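Local atomic coordinates of xylulose kinase (Escherichia coli, PDB entry 2ITM), a protein that catalyses the ATP-dependent phosphorylation of D-xylulose to D-xylulose 5-phosphate and, less efficiently, that of 1-deoxy-D-xylulose, acting as a homodimer of the FGGY kinase family. Residues 241-245 with 246-250; 354-357 with 358-362; 379-382 with 383-387. All coordinates share one frame; numbering follows the deposited sequence.

Interaction 1: 241-245 with 246-250; sequences VGMVD and ANQAM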
ATOM      1  N   VAL A 241     -36.574   1.542  13.485  1.00 37.15           N
ATOM      2  CA  VAL A 241     -36.073   2.836  13.058  1.00 28.85           C
ATOM      3  C   VAL A 241     -37.186   3.578  12.349  1.00 32.94           C
ATOM      4  O   VAL A 241     -37.095   4.766  12.113  1.00 33.56           O
ATOM      5  CB  VAL A 241     -34.825   2.650  12.169  1.00 34.76           C
ATOM      6  CG1 VAL A 241     -34.643   3.764  11.194  1.00 35.89           C
ATOM      7  CG2 VAL A 241     -33.599   2.474  13.020  1.00 30.42           C
ATOM      8  N   GLY A 242     -38.273   2.886  12.065  1.00 37.30           N
ATOM      9  CA  GLY A 242     -39.483   3.468  11.564  1.00 23.39           C
ATOM     10  C   GLY A 242     -39.538   3.362  10.070  1.00 40.68           C
ATOM     11  O   GLY A 242     -40.301   4.016   9.386  1.00 34.01           O
ATOM     12  N   MET A 243     -38.698   2.487   9.550  1.00 32.60           N
ATOM     13  CA  MET A 243     -38.639   2.257   8.133  1.00 34.83           C
ATOM     14  C   MET A 243     -39.653   1.227   7.694  1.00 35.16           C
ATOM     15  O   MET A 243     -39.531   0.059   7.994  1.00 49.55           O
ATOM     16  CB  MET A 243     -37.221   1.873   7.715  1.00 45.32           C
ATOM     17  CG  MET A 243     -36.696   2.627   6.518  1.00 43.76           C
ATOM     18  SD  MET A 243     -35.675   4.050   6.849  1.00 45.44           S
ATOM     19  CE  MET A 243     -36.690   4.956   7.953  1.00 19.52           C
ATOM     20  N   VAL A 244     -40.666   1.680   6.978  1.00 38.52           N
ATOM     21  CA  VAL A 244     -41.988   1.114   7.101  1.00 30.58           C
ATOM     22  C   VAL A 244     -42.800   1.163   5.804  1.00 25.48           C
ATOM     23  O   VAL A 244     -43.591   0.277   5.543  1.00 29.03           O
ATOM     24  CB  VAL A 244     -42.740   1.761   8.261  1.00 55.94           C
ATOM     25  CG1 VAL A 244     -44.139   2.134   7.869  1.00 52.47           C
ATOM     26  CG2 VAL A 244     -42.703   0.882   9.486  1.00 39.25           C
ATOM     27  N   ASP A 245     -42.589   2.187   4.993  1.00 24.31           N
ATOM     28  CA  ASP A 245     -43.329   2.330   3.747  1.00 34.46           C
ATOM     29  C   ASP A 245     -42.441   2.472   2.515  1.00 30.95           C
ATOM     30  O   ASP A 245     -41.288   2.849   2.612  1.00 30.52           O
ATOM     31  CB  ASP A 245     -44.292   3.509   3.823  1.00 28.26           C
ATOM     32  CG  ASP A 245     -45.474   3.220   4.693  1.00 53.67           C
ATOM     33  OD1 ASP A 245     -46.097   2.170   4.564  1.00 35.75           O
ATOM     34  OD2 ASP A 245     -45.871   4.028   5.540  1.00 32.31           O
ATOM     35  N   ALA A 246     -43.014   2.187   1.356  1.00 29.68           N
ATOM     36  CA  ALA A 246     -42.313   2.273   0.092  1.00 31.36           C
ATOM     37  C   ALA A 246     -41.427   3.503  -0.042  1.00 37.67           C
ATOM     38  O   ALA A 246     -41.859   4.622   0.194  1.00 31.92           O
ATOM     39  CB  ALA A 246     -43.277   2.198  -1.048  1.00 31.50           C
ATOM     40  N   ASN A 247     -40.180   3.261  -0.423  1.00 31.63           N
ATOM     41  CA  ASN A 247     -39.186   4.300  -0.635  1.00 33.82           C
ATOM     42  C   ASN A 247     -38.642   4.967   0.617  1.00 34.92           C
ATOM     43  O   ASN A 247     -37.903   5.927   0.526  1.00 38.75           O
ATOM     44  CB  ASN A 247     -39.684   5.345  -1.631  1.00 38.53           C
ATOM     45  CG  ASN A 247     -40.056   4.744  -2.971  1.00 39.16           C
ATOM     46  OD1 ASN A 247     -39.222   4.174  -3.658  1.00 46.63           O
ATOM     47  ND2 ASN A 247     -41.314   4.863  -3.336  1.00 36.43           N
ATOM     48  N   GLN A 248     -38.996   4.458   1.785  1.00 27.48           N
ATOM     49  CA  GLN A 248     -38.208   4.753   2.967  1.00 34.49           C
ATOM     50  C   GLN A 248     -36.891   4.000   2.939  1.00 32.75           C
ATOM     51  O   GLN A 248     -36.847   2.836   2.595  1.00 32.01           O
ATOM     52  CB  GLN A 248     -38.979   4.442   4.247  1.00 43.76           C
ATOM     53  CG  GLN A 248     -40.177   5.336   4.486  1.00 31.73           C
ATOM     54  CD  GLN A 248     -40.863   5.030   5.789  1.00 35.42           C
ATOM     55  OE1 GLN A 248     -41.712   4.176   5.873  1.00 42.35           O
ATOM     56  NE2 GLN A 248     -40.509   5.768   6.815  1.00 38.41           N
ATOM     57  N   ALA A 249     -35.819   4.692   3.289  1.00 35.35           N
ATOM     58  CA  ALA A 249     -34.486   4.136   3.195  1.00 29.85           C
ATOM     59  C   ALA A 249     -33.611   4.606   4.334  1.00 34.80           C
ATOM     60  O   ALA A 249     -33.685   5.754   4.753  1.00 20.43           O
ATOM     61  CB  ALA A 249     -33.859   4.490   1.880  1.00 29.48           C
ATOM     62  N   MET A 250     -32.773   3.696   4.816  1.00 21.86           N
ATOM     63  CA  MET A 250     -31.798   4.003   5.838  1.00 28.50           C
ATOM     64  C   MET A 250     -30.407   3.527   5.464  1.00 25.38           C
ATOM     65  O   MET A 250     -30.247   2.492   4.845  1.00 26.20           O
ATOM     66  CB  MET A 250     -32.222   3.426   7.186  1.00 38.75           C
ATOM     67  CG  MET A 250     -32.152   1.919   7.272  1.00 53.14           C
ATOM     68  SD  MET A 250     -32.955   1.182   8.700  1.00 49.35           S
ATOM     69  CE  MET A 250     -31.663   1.310   9.886  1.00 35.53           C
TER
HETATM   70  O   HOH W   1     -46.106   1.995   1.168  1.00 33.15           O
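Asp245 and Gln248 close a type II beta turn through the backbone bond from Gln248 N to Asp245 O (2.9 Å), and the chain doubles back so that 241-245 and 246-250 run 156° apart. Just upstream, Gly242 ends the helix in a Schellman motif at positive phi. Gln248 carries most of the polar contact. With CG anti to the carbonyl carbon (chi1 -67°) and the chain extended beyond it, its amide reaches back over the turn. There OE1 accepts from Val244 N at 2.9 Å, a donor that stands well above the carbonyl plane. Asp245 N also points at OE1, but that separation is improbably short and its exact length is doubtful. The other end of the amide, NE2, makes a weak bond to Gly242 O at 3.1 Å, so both ends of the amide are engaged by the backbone that precedes the turn.

On the apolar side, Met243 bends at chi2 and chi3. Its CG lies 3.7 Å from Gln248 CB, while its SD sits 3.5 Å from Met250 CB. Val241 and Met250 meet tip to tip, Val241 CG2 lying 3.9 Å from Met250 CE. Asp245 OD1 forms a salt bridge with Arg284, and a water accepts from Ala246 N at 3.1 Å.

The turn thus joins helix 233-241 to strand 249-253. Met243 and Met250 both pack on Ala238 of that helix and on Thr391 of strand 390-393, whereas backbone bonds of Asn247 and Gln248 with Val262, and of Met250 with Phe260, join the turn and the start of the strand to its antiparallel neighbour 257-262.

Interaction 2: 354-357 with 358-362; sequences HQHG and PNELA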
ATOM      1  N   HIS A 354       5.124  13.579  -3.061  1.00 38.62           N
ATOM      2  CA  HIS A 354       5.785  14.442  -2.093  1.00 44.82           C
ATOM      3  C   HIS A 354       4.845  15.423  -1.399  1.00 43.68           C
ATOM      4  O   HIS A 354       5.156  15.923  -0.318  1.00 44.91           O
ATOM      5  CB  HIS A 354       6.929  15.201  -2.761  1.00 49.78           C
ATOM      6  CG  HIS A 354       6.476  16.258  -3.723  1.00 68.45           C
ATOM      7  ND1 HIS A 354       5.981  15.964  -4.974  1.00 57.21           N
ATOM      8  CD2 HIS A 354       6.437  17.606  -3.613  1.00 69.66           C
ATOM      9  CE1 HIS A 354       5.662  17.082  -5.595  1.00 61.14           C
ATOM     10  NE2 HIS A 354       5.931  18.094  -4.793  1.00 60.53           N
ATOM     11  N   GLN A 355       3.711  15.684  -2.022  1.00 40.09           N
ATOM     12  CA  GLN A 355       2.831  16.763  -1.622  1.00 39.45           C
ATOM     13  C   GLN A 355       1.968  16.344  -0.439  1.00 47.30           C
ATOM     14  O   GLN A 355       1.283  17.162   0.158  1.00 38.06           O
ATOM     15  CB  GLN A 355       1.925  17.128  -2.784  1.00 36.41           C
ATOM     16  CG  GLN A 355       2.601  17.869  -3.895  1.00 62.35           C
ATOM     17  CD  GLN A 355       1.652  18.792  -4.620  1.00 72.82           C
ATOM     18  OE1 GLN A 355       1.105  18.433  -5.657  1.00 55.87           O
ATOM     19  NE2 GLN A 355       1.450  19.979  -4.072  1.00 59.34           N
ATOM     20  N   HIS A 356       1.994  15.054  -0.128  1.00 36.00           N
ATOM     21  CA  HIS A 356       0.962  14.451   0.691  1.00 37.63           C
ATOM     22  C   HIS A 356       1.455  14.205   2.116  1.00 30.75           C
ATOM     23  O   HIS A 356       2.474  13.577   2.326  1.00 45.54           O
ATOM     24  CB  HIS A 356       0.461  13.144   0.079  1.00 44.29           C
ATOM     25  CG  HIS A 356      -0.171  13.304  -1.265  1.00 30.95           C
ATOM     26  ND1 HIS A 356      -1.105  14.278  -1.535  1.00 32.35           N
ATOM     27  CD2 HIS A 356      -0.011  12.610  -2.412  1.00 16.18           C
ATOM     28  CE1 HIS A 356      -1.486  14.180  -2.793  1.00 31.38           C
ATOM     29  NE2 HIS A 356      -0.839  13.173  -3.345  1.00 40.59           N
ATOM     30  N   GLY A 357       0.701  14.701   3.081  1.00 41.07           N
ATOM     31  CA  GLY A 357       0.793  14.250   4.467  1.00 38.75           C
ATOM     32  C   GLY A 357      -0.540  13.800   5.024  1.00 47.65           C
ATOM     33  O   GLY A 357      -1.487  13.604   4.285  1.00 40.21           O
ATOM     34  N   PRO A 358      -0.603  13.655   6.342  1.00 46.46           N
ATOM     35  CA  PRO A 358      -1.742  13.035   7.014  1.00 33.98           C
ATOM     36  C   PRO A 358      -3.057  13.764   6.791  1.00 34.20           C
ATOM     37  O   PRO A 358      -4.093  13.139   6.777  1.00 28.02           O
ATOM     38  CB  PRO A 358      -1.350  13.111   8.476  1.00 37.14           C
ATOM     39  CG  PRO A 358       0.101  13.135   8.461  1.00 30.14           C
ATOM     40  CD  PRO A 358       0.497  13.924   7.277  1.00 35.05           C
ATOM     41  N   ASN A 359      -2.994  15.072   6.620  1.00 38.62           N
ATOM     42  CA  ASN A 359      -4.169  15.870   6.305  1.00 37.83           C
ATOM     43  C   ASN A 359      -4.794  15.449   4.957  1.00 39.78           C
ATOM     44  O   ASN A 359      -5.990  15.254   4.843  1.00 33.58           O
ATOM     45  CB  ASN A 359      -3.794  17.347   6.234  1.00 39.05           C
ATOM     46  CG  ASN A 359      -3.271  17.891   7.547  1.00 44.70           C
ATOM     47  OD1 ASN A 359      -3.588  17.393   8.610  1.00 32.97           O
ATOM     48  ND2 ASN A 359      -2.472  18.936   7.462  1.00 34.12           N
ATOM     49  N   GLU A 360      -3.939  15.324   3.957  1.00 39.00           N
ATOM     50  CA  GLU A 360      -4.328  14.868   2.638  1.00 29.53           C
ATOM     51  C   GLU A 360      -4.880  13.456   2.711  1.00 28.43           C
ATOM     52  O   GLU A 360      -5.945  13.166   2.187  1.00 26.39           O
ATOM     53  CB  GLU A 360      -3.127  14.916   1.704  1.00 27.66           C
ATOM     54  CG  GLU A 360      -2.655  16.314   1.334  1.00 38.17           C
ATOM     55  CD  GLU A 360      -2.164  17.128   2.516  1.00 20.31           C
ATOM     56  OE1 GLU A 360      -2.578  18.281   2.639  1.00 37.27           O
ATOM     57  OE2 GLU A 360      -1.369  16.631   3.307  1.00 35.49           O
ATOM     58  N   LEU A 361      -4.141  12.589   3.388  1.00 30.08           N
ATOM     59  CA  LEU A 361      -4.537  11.207   3.556  1.00 22.78           C
ATOM     60  C   LEU A 361      -5.920  11.118   4.164  1.00 38.05           C
ATOM     61  O   LEU A 361      -6.748  10.338   3.735  1.00 30.19           O
ATOM     62  CB  LEU A 361      -3.525  10.476   4.421  1.00 28.17           C
ATOM     63  CG  LEU A 361      -2.555   9.634   3.612  1.00 30.40           C
ATOM     64  CD1 LEU A 361      -2.231  10.304   2.323  1.00 42.98           C
ATOM     65  CD2 LEU A 361      -1.297   9.279   4.384  1.00 48.59           C
ATOM     66  N   ALA A 362      -6.159  11.940   5.169  1.00 35.96           N
ATOM     67  CA  ALA A 362      -7.405  11.906   5.899  1.00 27.13           C
ATOM     68  C   ALA A 362      -8.552  12.375   5.029  1.00 20.67           C
ATOM     69  O   ALA A 362      -9.620  11.801   5.047  1.00 32.98           O
ATOM     70  CB  ALA A 362      -7.307  12.748   7.143  1.00 29.12           C
TER
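The imidazole of His356 meets Glu360 at its edge: Glu360 CG lies in the ring plane, 3.8 Å from His356 ND1, and the ring and carboxylate planes are 23° apart. The loop leads into the N-terminus of helix 358-381, where Gly357 is the N-cap and Pro358 the first helical residue.

Glu360, three residues after the cap, folds back to accept from the cap's backbone nitrogen, the side-chain-to-backbone half of a capping box; glycine at the N-cap has no side chain to supply the reciprocal bond. The bend at chi2 brings OE2 to Gly357 N at 2.8 Å, and this N-H arrives on the anti side of the carboxylate, 22° out of its plane. The other oxygen, OE1, accepts from Asp321 N, so the carboxylate is held at both ends. Its place at the helix N-terminus would probably stabilise its negative charge.

His356 NE2 makes a weak bond to Gly351 O, whereas ND1, buried beside the Glu360 methylenes, has no polar partner. Leu304 of the second subunit packs on His356 and Leu361, placing this helix start at the dimer interface. The first turn of the helix is fastened by Leu361 N, which donates to Gly357 O at 3.0 Å with a nearly straight N-H...O angle of 170°.

Interaction 3: 379-382 with 383-387; sequences VVHA and CGIKP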
ATOM      1  N   VAL A 379     -26.733   1.904  -6.947  1.00 24.45           N
ATOM      2  CA  VAL A 379     -27.033   0.560  -7.407  1.00 20.51           C
ATOM      3  C   VAL A 379     -28.418   0.067  -6.912  1.00 23.65           C
ATOM      4  O   VAL A 379     -29.226  -0.411  -7.686  1.00 29.91           O
ATOM      5  CB  VAL A 379     -25.931  -0.429  -6.979  1.00 27.45           C
ATOM      6  CG1 VAL A 379     -26.313  -1.846  -7.325  1.00 25.85           C
ATOM      7  CG2 VAL A 379     -24.620  -0.061  -7.592  1.00 20.99           C
ATOM      8  N   VAL A 380     -28.672   0.216  -5.621  1.00 32.31           N
ATOM      9  CA  VAL A 380     -29.969  -0.085  -5.044  1.00 23.10           C
ATOM     10  C   VAL A 380     -31.090   0.724  -5.687  1.00 27.46           C
ATOM     11  O   VAL A 380     -32.143   0.199  -5.997  1.00 27.74           O
ATOM     12  CB  VAL A 380     -29.939   0.090  -3.527  1.00 34.75           C
ATOM     13  CG1 VAL A 380     -31.318   0.185  -2.950  1.00 35.30           C
ATOM     14  CG2 VAL A 380     -29.179  -1.053  -2.895  1.00 41.91           C
ATOM     15  N   HIS A 381     -30.843   2.008  -5.895  1.00 25.76           N
ATOM     16  CA  HIS A 381     -31.837   2.885  -6.472  1.00 25.88           C
ATOM     17  C   HIS A 381     -32.178   2.455  -7.891  1.00 34.64           C
ATOM     18  O   HIS A 381     -33.324   2.474  -8.288  1.00 37.10           O
ATOM     19  CB  HIS A 381     -31.386   4.334  -6.392  1.00 28.76           C
ATOM     20  CG  HIS A 381     -31.231   4.834  -4.989  1.00 31.66           C
ATOM     21  ND1 HIS A 381     -30.542   5.981  -4.677  1.00 33.11           N
ATOM     22  CD2 HIS A 381     -31.673   4.333  -3.815  1.00 21.66           C
ATOM     23  CE1 HIS A 381     -30.573   6.170  -3.372  1.00 27.87           C
ATOM     24  NE2 HIS A 381     -31.253   5.184  -2.826  1.00 25.37           N
ATOM     25  N   ALA A 382     -31.169   2.024  -8.628  1.00 35.35           N
ATOM     26  CA  ALA A 382     -31.341   1.596  -9.999  1.00 35.00           C
ATOM     27  C   ALA A 382     -32.290   0.408 -10.109  1.00 39.81           C
ATOM     28  O   ALA A 382     -32.768   0.082 -11.188  1.00 25.89           O
ATOM     29  CB  ALA A 382     -30.001   1.267 -10.601  1.00 36.87           C
ATOM     30  N   CYS A 383     -32.541  -0.238  -8.975  1.00 25.51           N
ATOM     31  CA  CYS A 383     -33.379  -1.420  -8.933  1.00 32.83           C
ATOM     32  C   CYS A 383     -34.838  -0.992  -8.962  1.00 35.57           C
ATOM     33  O   CYS A 383     -35.712  -1.773  -9.291  1.00 34.90           O
ATOM     34  CB  CYS A 383     -33.080  -2.266  -7.690  1.00 24.37           C
ATOM     35  SG  CYS A 383     -31.488  -3.105  -7.679  1.00 28.49           S
ATOM     36  N   GLY A 384     -35.074   0.269  -8.620  1.00 41.86           N
ATOM     37  CA  GLY A 384     -36.403   0.845  -8.585  1.00 35.32           C
ATOM     38  C   GLY A 384     -36.770   1.473  -7.255  1.00 34.12           C
ATOM     39  O   GLY A 384     -37.934   1.541  -6.909  1.00 35.79           O
ATOM     40  N   ILE A 385     -35.777   1.931  -6.508  1.00 28.35           N
ATOM     41  CA  ILE A 385     -36.018   2.640  -5.262  1.00 38.26           C
ATOM     42  C   ILE A 385     -35.778   4.127  -5.445  1.00 36.77           C
ATOM     43  O   ILE A 385     -34.775   4.528  -6.007  1.00 49.09           O
ATOM     44  CB  ILE A 385     -35.104   2.097  -4.142  1.00 40.40           C
ATOM     45  CG1 ILE A 385     -35.302   0.597  -3.956  1.00 39.86           C
ATOM     46  CG2 ILE A 385     -35.350   2.830  -2.848  1.00 34.57           C
ATOM     47  CD1 ILE A 385     -36.361   0.239  -2.980  1.00 38.00           C
ATOM     48  N   LYS A 386     -36.701   4.945  -4.969  1.00 48.10           N
ATOM     49  CA  LYS A 386     -36.558   6.387  -5.079  1.00 41.91           C
ATOM     50  C   LYS A 386     -36.924   7.118  -3.797  1.00 34.90           C
ATOM     51  O   LYS A 386     -38.072   7.467  -3.571  1.00 33.70           O
ATOM     52  CB  LYS A 386     -37.374   6.916  -6.256  1.00 63.31           C
ATOM     53  CG  LYS A 386     -37.299   8.419  -6.477  1.00 67.66           C
ATOM     54  CD  LYS A 386     -35.882   8.928  -6.551  1.00 73.52           C
ATOM     55  CE  LYS A 386     -35.598   9.923  -5.441  1.00 78.19           C
ATOM     56  NZ  LYS A 386     -34.246   9.746  -4.826  1.00 56.22           N
ATOM     57  N   PRO A 387     -35.925   7.347  -2.962  1.00 33.51           N
ATOM     58  CA  PRO A 387     -36.145   7.930  -1.644  1.00 41.22           C
ATOM     59  C   PRO A 387     -36.319   9.445  -1.697  1.00 42.78           C
ATOM     60  O   PRO A 387     -35.649  10.104  -2.468  1.00 44.31           O
ATOM     61  CB  PRO A 387     -34.880   7.551  -0.882  1.00 35.29           C
ATOM     62  CG  PRO A 387     -33.888   7.253  -1.900  1.00 47.39           C
ATOM     63  CD  PRO A 387     -34.602   6.723  -3.082  1.00 42.09           C
TER
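His381 and Pro387 meet where the chain leaves helix 358-381: the proline lies over one face of the imidazole, its CD 3.9 Å from the ring centroid and 21° off the normal. This is a CH-pi contact displaced toward the rim, and Pro387 CG approaches His381 NE2 at 3.5 Å. The histidine has CG anti to its own carbonyl carbon (chi1 -63°), which carries the ring out toward the returning chain.

Next to it, the backbone turns sharply. His381 O receives two donors, Gly384 N at 2.8 Å and Ile385 N at 3.1 Å, both from the same face of the carbonyl plane; the first stands well above that plane and the second is tilted less. One residue earlier, Val380 O accepts from Cys383 N at 3.0 Å. Gly384 makes the turn at positive phi, a conformation readily open to a residue without a side chain. Ile385 then returns past the helix, with its O 3.4 Å from His381 CA in a CA-H...O contact and its CG1 4.1 Å from Val380 CG1.

The next shell comes from the sheet of the C-terminal domain. Tyr259, on strand 257-262, is hydrogen-bonded through OH to His381 NE2, and its ring meets the imidazole at a steep inclination; it also touches Val380 and Pro387. Leu287, on strand 285-291, packs against Cys383 and Ile385.

The imidazole is therefore held in two ways, by the C-H of Pro387 CD over one face and by the tyrosine hydroxyl at NE2. Together these probably limit its rotation, while the paired donors at His381 O fasten the turn by backbone chemistry that needs no side chain.

Overall arrangement
Interactions 1 and 3 are neighbours although far apart in sequence, their centres 13 Å from each other: Asn247 OD1 probably accepts a hydrogen bond from Lys386 N at 2.9 Å, and Ala249 CB packs on Pro387 CB. They lead into the adjacent parallel strands 249-253 and 390-393 of one sheet. Interactions 2 and 3 lie at the start and finish of helix 358-381, with centres 35 Å apart, so that helix spans from the dimer interface to the sheet. The bound D-xylulose is about 12 Å from the side chains of Met250 and Val380, and the probable proton acceptor Asp233 about 11 Å from that of Met250; interaction 2 lies away from these sites.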